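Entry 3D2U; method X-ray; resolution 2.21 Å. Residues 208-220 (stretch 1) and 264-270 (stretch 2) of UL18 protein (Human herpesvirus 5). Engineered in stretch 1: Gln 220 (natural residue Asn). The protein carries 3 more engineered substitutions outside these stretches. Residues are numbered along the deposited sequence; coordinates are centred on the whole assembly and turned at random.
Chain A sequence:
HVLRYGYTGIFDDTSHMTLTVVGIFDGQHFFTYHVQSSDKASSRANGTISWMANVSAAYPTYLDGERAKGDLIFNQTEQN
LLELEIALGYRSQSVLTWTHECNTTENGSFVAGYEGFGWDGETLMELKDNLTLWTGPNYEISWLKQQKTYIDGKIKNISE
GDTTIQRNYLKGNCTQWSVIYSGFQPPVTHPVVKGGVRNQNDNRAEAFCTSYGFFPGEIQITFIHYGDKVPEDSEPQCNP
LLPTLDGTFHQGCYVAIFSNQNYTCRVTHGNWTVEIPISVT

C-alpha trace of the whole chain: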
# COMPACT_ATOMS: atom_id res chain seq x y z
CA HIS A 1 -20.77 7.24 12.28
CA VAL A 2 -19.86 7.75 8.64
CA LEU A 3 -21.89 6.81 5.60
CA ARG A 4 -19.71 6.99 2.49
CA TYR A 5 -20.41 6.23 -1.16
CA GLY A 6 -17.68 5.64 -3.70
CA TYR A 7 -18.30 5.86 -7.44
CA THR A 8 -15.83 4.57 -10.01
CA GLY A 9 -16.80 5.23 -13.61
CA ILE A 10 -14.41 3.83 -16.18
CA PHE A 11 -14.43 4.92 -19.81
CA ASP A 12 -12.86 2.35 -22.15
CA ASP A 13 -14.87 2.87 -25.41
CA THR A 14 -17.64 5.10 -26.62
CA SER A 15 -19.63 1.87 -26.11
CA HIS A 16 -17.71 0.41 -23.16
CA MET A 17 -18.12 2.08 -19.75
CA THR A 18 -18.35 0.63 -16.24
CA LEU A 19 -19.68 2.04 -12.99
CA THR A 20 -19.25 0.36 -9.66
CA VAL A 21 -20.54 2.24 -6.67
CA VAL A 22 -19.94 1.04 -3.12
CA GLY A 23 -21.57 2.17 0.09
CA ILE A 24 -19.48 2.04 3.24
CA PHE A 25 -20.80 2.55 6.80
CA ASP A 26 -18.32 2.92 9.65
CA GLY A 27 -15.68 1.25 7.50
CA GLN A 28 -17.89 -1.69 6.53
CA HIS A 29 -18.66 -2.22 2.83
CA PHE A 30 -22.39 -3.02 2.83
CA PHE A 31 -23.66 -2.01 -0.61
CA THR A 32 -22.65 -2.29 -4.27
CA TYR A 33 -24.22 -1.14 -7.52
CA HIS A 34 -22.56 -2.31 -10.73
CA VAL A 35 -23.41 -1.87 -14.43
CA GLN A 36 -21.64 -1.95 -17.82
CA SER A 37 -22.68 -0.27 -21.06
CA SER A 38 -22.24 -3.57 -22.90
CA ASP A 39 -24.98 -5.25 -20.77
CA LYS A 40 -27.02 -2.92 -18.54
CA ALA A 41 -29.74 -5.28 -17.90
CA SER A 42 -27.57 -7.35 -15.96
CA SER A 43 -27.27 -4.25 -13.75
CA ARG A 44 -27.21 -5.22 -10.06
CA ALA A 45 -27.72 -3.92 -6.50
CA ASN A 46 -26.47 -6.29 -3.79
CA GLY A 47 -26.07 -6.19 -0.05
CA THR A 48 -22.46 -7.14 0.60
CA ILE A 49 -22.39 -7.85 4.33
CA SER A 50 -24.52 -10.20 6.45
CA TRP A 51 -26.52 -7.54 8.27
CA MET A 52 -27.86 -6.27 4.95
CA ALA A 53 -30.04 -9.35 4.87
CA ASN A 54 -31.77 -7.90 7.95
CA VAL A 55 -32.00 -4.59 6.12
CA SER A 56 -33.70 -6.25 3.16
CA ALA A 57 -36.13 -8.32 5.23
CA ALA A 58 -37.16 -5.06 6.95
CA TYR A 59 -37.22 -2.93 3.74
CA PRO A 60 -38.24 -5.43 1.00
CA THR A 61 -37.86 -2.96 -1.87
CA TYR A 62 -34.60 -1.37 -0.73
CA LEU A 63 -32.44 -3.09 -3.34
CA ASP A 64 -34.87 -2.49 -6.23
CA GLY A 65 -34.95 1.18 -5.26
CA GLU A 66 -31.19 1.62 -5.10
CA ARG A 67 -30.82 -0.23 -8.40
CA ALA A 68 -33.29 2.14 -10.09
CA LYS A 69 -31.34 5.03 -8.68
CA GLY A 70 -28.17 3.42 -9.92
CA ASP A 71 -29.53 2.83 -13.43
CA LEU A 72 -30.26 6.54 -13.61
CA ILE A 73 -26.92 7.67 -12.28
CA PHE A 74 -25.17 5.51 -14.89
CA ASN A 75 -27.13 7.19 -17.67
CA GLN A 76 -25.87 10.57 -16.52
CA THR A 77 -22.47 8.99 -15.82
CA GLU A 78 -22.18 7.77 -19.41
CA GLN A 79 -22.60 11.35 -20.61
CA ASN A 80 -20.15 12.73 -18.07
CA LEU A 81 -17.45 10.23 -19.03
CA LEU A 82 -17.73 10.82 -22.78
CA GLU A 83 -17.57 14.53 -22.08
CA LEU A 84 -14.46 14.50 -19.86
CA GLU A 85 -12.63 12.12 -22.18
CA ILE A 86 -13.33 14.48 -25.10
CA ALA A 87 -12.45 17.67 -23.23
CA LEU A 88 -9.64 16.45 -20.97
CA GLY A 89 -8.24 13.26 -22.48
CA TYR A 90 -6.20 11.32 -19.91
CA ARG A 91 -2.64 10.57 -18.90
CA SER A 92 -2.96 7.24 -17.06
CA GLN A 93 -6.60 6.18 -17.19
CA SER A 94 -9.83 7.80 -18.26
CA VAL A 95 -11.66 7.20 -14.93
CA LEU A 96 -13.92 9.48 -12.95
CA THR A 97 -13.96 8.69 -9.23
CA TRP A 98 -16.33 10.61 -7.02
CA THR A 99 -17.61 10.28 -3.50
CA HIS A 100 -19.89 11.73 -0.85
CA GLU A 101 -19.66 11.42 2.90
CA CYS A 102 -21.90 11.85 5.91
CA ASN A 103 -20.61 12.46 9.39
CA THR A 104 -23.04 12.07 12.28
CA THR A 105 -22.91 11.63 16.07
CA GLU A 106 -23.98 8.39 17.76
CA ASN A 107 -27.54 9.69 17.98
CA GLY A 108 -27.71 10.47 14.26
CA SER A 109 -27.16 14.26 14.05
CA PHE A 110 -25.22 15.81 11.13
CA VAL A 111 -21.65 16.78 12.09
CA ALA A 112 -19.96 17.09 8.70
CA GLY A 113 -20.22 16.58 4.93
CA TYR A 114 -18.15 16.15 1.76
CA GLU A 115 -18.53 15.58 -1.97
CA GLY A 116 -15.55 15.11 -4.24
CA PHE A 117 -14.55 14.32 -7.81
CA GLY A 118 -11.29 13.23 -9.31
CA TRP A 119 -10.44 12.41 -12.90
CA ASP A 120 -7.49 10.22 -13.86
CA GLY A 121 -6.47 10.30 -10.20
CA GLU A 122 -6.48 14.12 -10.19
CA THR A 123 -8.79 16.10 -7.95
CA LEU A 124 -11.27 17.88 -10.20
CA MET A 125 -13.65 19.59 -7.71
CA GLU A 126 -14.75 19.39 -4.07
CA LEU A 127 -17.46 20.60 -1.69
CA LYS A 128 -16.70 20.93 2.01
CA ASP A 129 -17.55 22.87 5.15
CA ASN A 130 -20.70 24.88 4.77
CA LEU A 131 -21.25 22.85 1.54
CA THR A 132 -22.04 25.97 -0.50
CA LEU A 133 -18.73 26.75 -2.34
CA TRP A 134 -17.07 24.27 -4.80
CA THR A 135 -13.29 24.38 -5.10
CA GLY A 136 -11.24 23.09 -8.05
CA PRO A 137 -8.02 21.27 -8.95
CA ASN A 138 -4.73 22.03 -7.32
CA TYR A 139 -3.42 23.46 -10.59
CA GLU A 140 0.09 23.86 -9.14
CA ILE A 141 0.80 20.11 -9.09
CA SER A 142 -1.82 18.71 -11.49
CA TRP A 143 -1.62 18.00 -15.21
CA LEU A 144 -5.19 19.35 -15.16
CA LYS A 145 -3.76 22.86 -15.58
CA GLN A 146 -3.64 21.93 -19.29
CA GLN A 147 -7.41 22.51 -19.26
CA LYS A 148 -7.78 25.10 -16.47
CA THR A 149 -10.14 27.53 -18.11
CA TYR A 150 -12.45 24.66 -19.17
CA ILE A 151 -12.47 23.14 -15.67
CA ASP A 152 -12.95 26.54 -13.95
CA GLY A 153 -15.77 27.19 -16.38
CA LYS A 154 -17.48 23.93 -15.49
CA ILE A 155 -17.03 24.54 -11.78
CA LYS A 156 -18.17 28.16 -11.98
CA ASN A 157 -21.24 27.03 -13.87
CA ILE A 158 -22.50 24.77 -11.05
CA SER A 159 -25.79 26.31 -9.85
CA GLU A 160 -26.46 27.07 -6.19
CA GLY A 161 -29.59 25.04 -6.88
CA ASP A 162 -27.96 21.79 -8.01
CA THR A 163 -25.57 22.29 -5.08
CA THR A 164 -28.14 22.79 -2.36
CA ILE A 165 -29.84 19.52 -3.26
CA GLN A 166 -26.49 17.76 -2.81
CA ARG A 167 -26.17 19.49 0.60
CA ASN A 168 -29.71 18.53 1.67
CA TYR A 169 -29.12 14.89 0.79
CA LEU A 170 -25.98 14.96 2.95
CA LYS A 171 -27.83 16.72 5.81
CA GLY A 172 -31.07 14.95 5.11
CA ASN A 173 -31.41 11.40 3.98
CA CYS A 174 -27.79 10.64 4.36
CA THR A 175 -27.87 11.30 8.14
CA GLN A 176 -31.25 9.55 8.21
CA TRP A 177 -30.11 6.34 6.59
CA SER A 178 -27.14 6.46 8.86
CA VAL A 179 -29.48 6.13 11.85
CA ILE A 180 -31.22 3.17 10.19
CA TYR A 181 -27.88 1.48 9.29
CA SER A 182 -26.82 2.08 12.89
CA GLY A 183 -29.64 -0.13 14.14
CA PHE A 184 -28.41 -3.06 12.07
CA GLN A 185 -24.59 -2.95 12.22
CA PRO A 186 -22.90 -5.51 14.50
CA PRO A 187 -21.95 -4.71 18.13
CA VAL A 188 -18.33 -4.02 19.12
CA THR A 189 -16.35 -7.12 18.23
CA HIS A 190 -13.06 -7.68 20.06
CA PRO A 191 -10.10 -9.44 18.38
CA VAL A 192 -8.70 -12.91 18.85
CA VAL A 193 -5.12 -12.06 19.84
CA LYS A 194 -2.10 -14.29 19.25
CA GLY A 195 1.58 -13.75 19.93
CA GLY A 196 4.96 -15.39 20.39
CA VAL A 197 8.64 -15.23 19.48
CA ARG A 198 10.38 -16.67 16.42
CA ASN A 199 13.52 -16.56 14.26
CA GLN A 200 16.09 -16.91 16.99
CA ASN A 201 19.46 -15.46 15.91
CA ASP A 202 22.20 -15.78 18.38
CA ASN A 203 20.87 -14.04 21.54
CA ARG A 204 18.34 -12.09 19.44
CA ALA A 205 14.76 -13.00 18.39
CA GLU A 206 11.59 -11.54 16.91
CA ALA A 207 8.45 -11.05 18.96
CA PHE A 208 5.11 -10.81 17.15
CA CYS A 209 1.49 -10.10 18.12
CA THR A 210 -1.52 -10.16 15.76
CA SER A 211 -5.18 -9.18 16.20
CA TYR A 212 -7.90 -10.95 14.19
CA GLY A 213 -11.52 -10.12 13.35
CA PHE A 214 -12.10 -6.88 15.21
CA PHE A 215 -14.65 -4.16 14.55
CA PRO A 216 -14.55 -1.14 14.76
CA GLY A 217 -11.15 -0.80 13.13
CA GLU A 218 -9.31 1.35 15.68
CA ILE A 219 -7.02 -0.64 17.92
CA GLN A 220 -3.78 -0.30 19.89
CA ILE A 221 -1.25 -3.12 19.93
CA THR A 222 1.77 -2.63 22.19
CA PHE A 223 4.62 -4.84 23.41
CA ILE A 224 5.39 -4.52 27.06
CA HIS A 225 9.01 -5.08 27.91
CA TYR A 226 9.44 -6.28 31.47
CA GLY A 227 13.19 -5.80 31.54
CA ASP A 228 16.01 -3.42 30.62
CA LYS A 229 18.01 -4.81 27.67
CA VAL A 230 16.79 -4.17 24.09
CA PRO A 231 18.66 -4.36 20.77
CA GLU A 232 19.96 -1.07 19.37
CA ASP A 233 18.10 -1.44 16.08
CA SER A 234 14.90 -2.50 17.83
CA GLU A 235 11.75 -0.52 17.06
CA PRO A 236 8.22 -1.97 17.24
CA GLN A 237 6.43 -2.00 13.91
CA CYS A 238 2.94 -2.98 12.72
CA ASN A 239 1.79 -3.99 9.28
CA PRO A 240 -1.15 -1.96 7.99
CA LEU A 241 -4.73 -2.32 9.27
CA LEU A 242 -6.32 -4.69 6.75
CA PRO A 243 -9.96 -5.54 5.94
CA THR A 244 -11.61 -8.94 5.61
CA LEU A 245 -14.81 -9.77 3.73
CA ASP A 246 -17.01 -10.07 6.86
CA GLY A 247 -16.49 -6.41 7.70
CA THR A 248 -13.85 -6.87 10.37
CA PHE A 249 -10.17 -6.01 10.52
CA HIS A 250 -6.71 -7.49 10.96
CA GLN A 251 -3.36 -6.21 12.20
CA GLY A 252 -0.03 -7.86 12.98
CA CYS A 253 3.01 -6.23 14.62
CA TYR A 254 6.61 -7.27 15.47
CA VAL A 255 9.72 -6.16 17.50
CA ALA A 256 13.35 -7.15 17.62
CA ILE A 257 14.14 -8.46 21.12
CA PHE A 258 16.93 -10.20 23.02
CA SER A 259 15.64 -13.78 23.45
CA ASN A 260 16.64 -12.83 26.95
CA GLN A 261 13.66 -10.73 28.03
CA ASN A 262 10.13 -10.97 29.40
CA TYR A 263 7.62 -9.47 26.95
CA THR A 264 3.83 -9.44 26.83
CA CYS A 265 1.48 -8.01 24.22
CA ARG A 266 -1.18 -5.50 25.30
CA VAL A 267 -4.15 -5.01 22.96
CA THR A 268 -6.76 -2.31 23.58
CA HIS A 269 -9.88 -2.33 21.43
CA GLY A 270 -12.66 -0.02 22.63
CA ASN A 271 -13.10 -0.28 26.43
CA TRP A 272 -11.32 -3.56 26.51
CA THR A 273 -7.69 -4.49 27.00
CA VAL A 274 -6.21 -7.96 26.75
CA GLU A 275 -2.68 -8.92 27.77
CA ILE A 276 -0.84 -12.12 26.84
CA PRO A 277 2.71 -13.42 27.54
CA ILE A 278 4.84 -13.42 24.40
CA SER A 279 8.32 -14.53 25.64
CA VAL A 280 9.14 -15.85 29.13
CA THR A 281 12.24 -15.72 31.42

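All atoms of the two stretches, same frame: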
# COMPACT_ATOMS: atom_id res chain seq x y z
N PHE A 208 6.21 -11.22 18.01
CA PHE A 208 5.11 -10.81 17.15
C PHE A 208 3.81 -10.89 17.94
O PHE A 208 3.73 -11.60 18.94
CB PHE A 208 5.01 -11.71 15.90
CG PHE A 208 4.60 -13.13 16.20
CD1 PHE A 208 3.26 -13.49 16.29
CD2 PHE A 208 5.57 -14.12 16.39
CE1 PHE A 208 2.88 -14.80 16.57
CE2 PHE A 208 5.20 -15.43 16.67
CZ PHE A 208 3.86 -15.78 16.76
N CYS A 209 2.80 -10.14 17.50
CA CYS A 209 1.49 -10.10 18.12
C CYS A 209 0.49 -9.62 17.09
O CYS A 209 0.60 -8.50 16.60
CB CYS A 209 1.48 -9.14 19.30
SG CYS A 209 -0.06 -9.21 20.28
N THR A 210 -0.50 -10.46 16.78
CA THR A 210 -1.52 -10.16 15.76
C THR A 210 -2.96 -10.20 16.28
O THR A 210 -3.32 -11.07 17.09
CB THR A 210 -1.41 -11.16 14.58
OG1 THR A 210 -0.06 -11.18 14.10
CG2 THR A 210 -2.35 -10.78 13.46
N SER A 211 -3.78 -9.26 15.81
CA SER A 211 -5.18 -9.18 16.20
C SER A 211 -6.05 -9.57 15.00
O SER A 211 -5.84 -9.09 13.88
CB SER A 211 -5.52 -7.76 16.69
OG SER A 211 -4.90 -7.51 17.94
N TYR A 212 -7.03 -10.44 15.24
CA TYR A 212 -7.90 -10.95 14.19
C TYR A 212 -9.40 -10.68 14.40
O TYR A 212 -9.90 -10.78 15.52
CB TYR A 212 -7.74 -12.47 14.05
CG TYR A 212 -6.33 -13.01 13.94
CD1 TYR A 212 -5.50 -13.11 15.08
CD2 TYR A 212 -5.83 -13.47 12.72
CE1 TYR A 212 -4.22 -13.68 14.99
CE2 TYR A 212 -4.55 -14.04 12.63
CZ TYR A 212 -3.76 -14.14 13.77
OH TYR A 212 -2.50 -14.70 13.69
N GLY A 213 -10.09 -10.35 13.32
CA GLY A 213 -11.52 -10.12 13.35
C GLY A 213 -12.12 -9.08 14.28
O GLY A 213 -13.12 -9.35 14.94
N PHE A 214 -11.54 -7.89 14.34
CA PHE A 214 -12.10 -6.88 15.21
C PHE A 214 -12.84 -5.84 14.41
O PHE A 214 -12.55 -5.62 13.24
CB PHE A 214 -11.02 -6.22 16.08
CG PHE A 214 -9.85 -5.63 15.32
CD1 PHE A 214 -9.76 -4.26 15.11
CD2 PHE A 214 -8.81 -6.45 14.87
CE1 PHE A 214 -8.63 -3.70 14.47
CE2 PHE A 214 -7.68 -5.91 14.24
CZ PHE A 214 -7.59 -4.53 14.04
N PHE A 215 -13.81 -5.22 15.08
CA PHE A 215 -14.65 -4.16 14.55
C PHE A 215 -15.18 -3.40 15.77
O PHE A 215 -15.65 -4.01 16.72
CB PHE A 215 -15.84 -4.76 13.78
CG PHE A 215 -16.84 -3.75 13.36
CD1 PHE A 215 -16.54 -2.84 12.35
CD2 PHE A 215 -18.07 -3.66 14.01
CE1 PHE A 215 -17.45 -1.85 11.98
CE2 PHE A 215 -18.99 -2.66 13.65
CZ PHE A 215 -18.67 -1.76 12.64
N PRO A 216 -15.07 -2.05 15.79
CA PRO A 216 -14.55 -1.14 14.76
C PRO A 216 -13.06 -1.36 14.51
O PRO A 216 -12.39 -2.11 15.22
CB PRO A 216 -14.82 0.24 15.36
CG PRO A 216 -15.98 0.00 16.26
CD PRO A 216 -15.61 -1.29 16.92
N GLY A 217 -12.55 -0.66 13.50
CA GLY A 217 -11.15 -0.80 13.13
C GLY A 217 -10.07 -0.17 14.01
O GLY A 217 -8.92 -0.58 13.90
N GLU A 218 -10.39 0.79 14.86
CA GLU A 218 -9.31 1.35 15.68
C GLU A 218 -8.89 0.39 16.77
O GLU A 218 -9.72 -0.23 17.43
CB GLU A 218 -9.68 2.72 16.27
CG GLU A 218 -8.57 3.32 17.18
CD GLU A 218 -7.16 3.38 16.54
OE1 GLU A 218 -6.78 2.46 15.77
OE2 GLU A 218 -6.42 4.34 16.85
N ILE A 219 -7.58 0.29 16.95
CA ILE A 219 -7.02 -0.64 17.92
C ILE A 219 -5.61 -0.20 18.29
O ILE A 219 -4.98 0.54 17.54
CB ILE A 219 -7.00 -2.06 17.29
CG1 ILE A 219 -6.66 -3.12 18.31
CG2 ILE A 219 -6.01 -2.07 16.11
CD1 ILE A 219 -6.96 -4.55 17.81
N GLN A 220 -5.13 -0.63 19.45
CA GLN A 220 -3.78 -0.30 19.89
C GLN A 220 -3.15 -1.62 20.30
O GLN A 220 -3.70 -2.38 21.11
CB GLN A 220 -3.81 0.71 21.06
CG GLN A 220 -2.41 1.10 21.57
CD GLN A 220 -2.44 2.24 22.60
OE1 GLN A 220 -1.46 2.46 23.32
NE2 GLN A 220 -3.55 2.97 22.65
N THR A 264 5.24 -9.09 26.91
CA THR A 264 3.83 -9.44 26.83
C THR A 264 3.24 -8.51 25.77
O THR A 264 3.82 -7.47 25.46
CB THR A 264 3.07 -9.19 28.15
OG1 THR A 264 2.99 -7.78 28.38
CG2 THR A 264 3.77 -9.86 29.32
N CYS A 265 2.10 -8.87 25.20
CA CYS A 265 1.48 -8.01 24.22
C CYS A 265 0.18 -7.47 24.79
O CYS A 265 -0.66 -8.24 25.24
CB CYS A 265 1.21 -8.77 22.94
SG CYS A 265 0.31 -7.81 21.69
N ARG A 266 0.02 -6.15 24.79
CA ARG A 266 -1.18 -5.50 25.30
C ARG A 266 -2.01 -5.03 24.11
O ARG A 266 -1.49 -4.32 23.24
CB ARG A 266 -0.79 -4.31 26.20
CG ARG A 266 -1.98 -3.53 26.80
CD ARG A 266 -1.51 -2.42 27.78
NE ARG A 266 -0.85 -2.97 28.96
CZ ARG A 266 0.02 -2.31 29.72
NH1 ARG A 266 0.34 -1.04 29.44
NH2 ARG A 266 0.58 -2.91 30.77
N VAL A 267 -3.28 -5.42 24.06
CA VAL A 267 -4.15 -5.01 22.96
C VAL A 267 -5.40 -4.34 23.50
O VAL A 267 -6.18 -4.94 24.25
CB VAL A 267 -4.56 -6.22 22.07
CG1 VAL A 267 -5.60 -5.78 21.03
CG2 VAL A 267 -3.33 -6.81 21.38
N THR A 268 -5.59 -3.08 23.14
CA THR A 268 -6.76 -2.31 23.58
C THR A 268 -7.66 -2.05 22.39
O THR A 268 -7.23 -1.45 21.40
CB THR A 268 -6.33 -0.96 24.20
OG1 THR A 268 -5.55 -1.21 25.37
CG2 THR A 268 -7.55 -0.11 24.59
N HIS A 269 -8.90 -2.51 22.48
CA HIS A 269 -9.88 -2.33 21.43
C HIS A 269 -11.14 -1.82 22.15
O HIS A 269 -11.76 -2.56 22.91
CB HIS A 269 -10.16 -3.66 20.72
CG HIS A 269 -11.18 -3.55 19.63
ND1 HIS A 269 -12.39 -4.21 19.68
CD2 HIS A 269 -11.20 -2.83 18.48
CE1 HIS A 269 -13.11 -3.89 18.62
NE2 HIS A 269 -12.41 -3.05 17.88
N GLY A 270 -11.50 -0.56 21.94
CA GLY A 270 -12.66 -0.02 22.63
C GLY A 270 -12.37 0.06 24.12
O GLY A 270 -11.27 0.46 24.50

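This is a contact pinned at one end by a disulfide between two strands that face each other across a buried core, and at the other by a short antiparallel bridge and a histidine that reads the backbone of a proline-containing turn.

The strands 208-212 and 264-268 run in roughly the same direction, their axes 26° apart and 8.1 Å from each other at closest approach. That spacing is too wide for backbone hydrogen bonds, so side chains must fill it. Cys 209 and Cys 265 both direct their CA-to-CB bonds toward the opposing stretch, and the SG of Cys 209 lies 2.0 Å from the SG of Cys 265. With both chi1 angles in the t range and a chi3 of -86°, close to the 90° magnitude that a disulfide prefers, the link spans the gap without evident torsional strain. Cysteine suits this place because the oxidised pair is compact and apolar as well as covalent. Alternation along the first strand turns Phe 208 and Thr 210 away, leaving Cys 209 and Ser 211 to face the second stretch.

Val 267 continues the packing beside the disulfide. Its CG2 is 4.2 Å from the SG of Cys 209, and its CG1 is 3.7 Å from CD1 of Ile 219, so the branched side chain bridges the disulfide and the later part of stretch 1. The small side chain of Ser 211 also fits here, its OG 3.6 Å from CG1 of Val 267, but at a price: this buried hydroxyl has no hydrogen-bonding partner in the model.

Beyond the corner at Gly 213, whose positive phi favours glycine, the chain comes back alongside stretch 2. His 269, the residue most covered by the contact, has its CA-to-CB bond sideways, yet its ring reaches inward. Its NE2 donates a hydrogen bond to the O of Pro 216, 2.8 Å away. The cis peptide bond before Pro 216 bends the backbone here, and the carbonyl oxygens of Phe 215, Pro 216 and Glu 218 all lie at the edge of the imidazole, near its plane. The O of Phe 215 is 3.2 Å from CE1 of His 269, and the O of Glu 218 is 3.2 Å from its CD2, as befits polarised ring C-H groups. ND1 is satisfied elsewhere in the structure. Over one face of the imidazole sits CB of Phe 214, 4.0 Å from the ring centroid, while the phenyl ring presents its edge in an offset edge-to-face arrangement, the planes at 70°.

The bridge pairs Gln 220, an engineered residue, with Thr 268. Gln 220 N donates to Thr 268 O at 3.0 Å, and Thr 268 N to Gln 220 O at 2.9 Å. These bonds are made by main-chain atoms, while both side chains lie on the same face of the sheet. Beta-branched threonine is well suited to such an extended backbone.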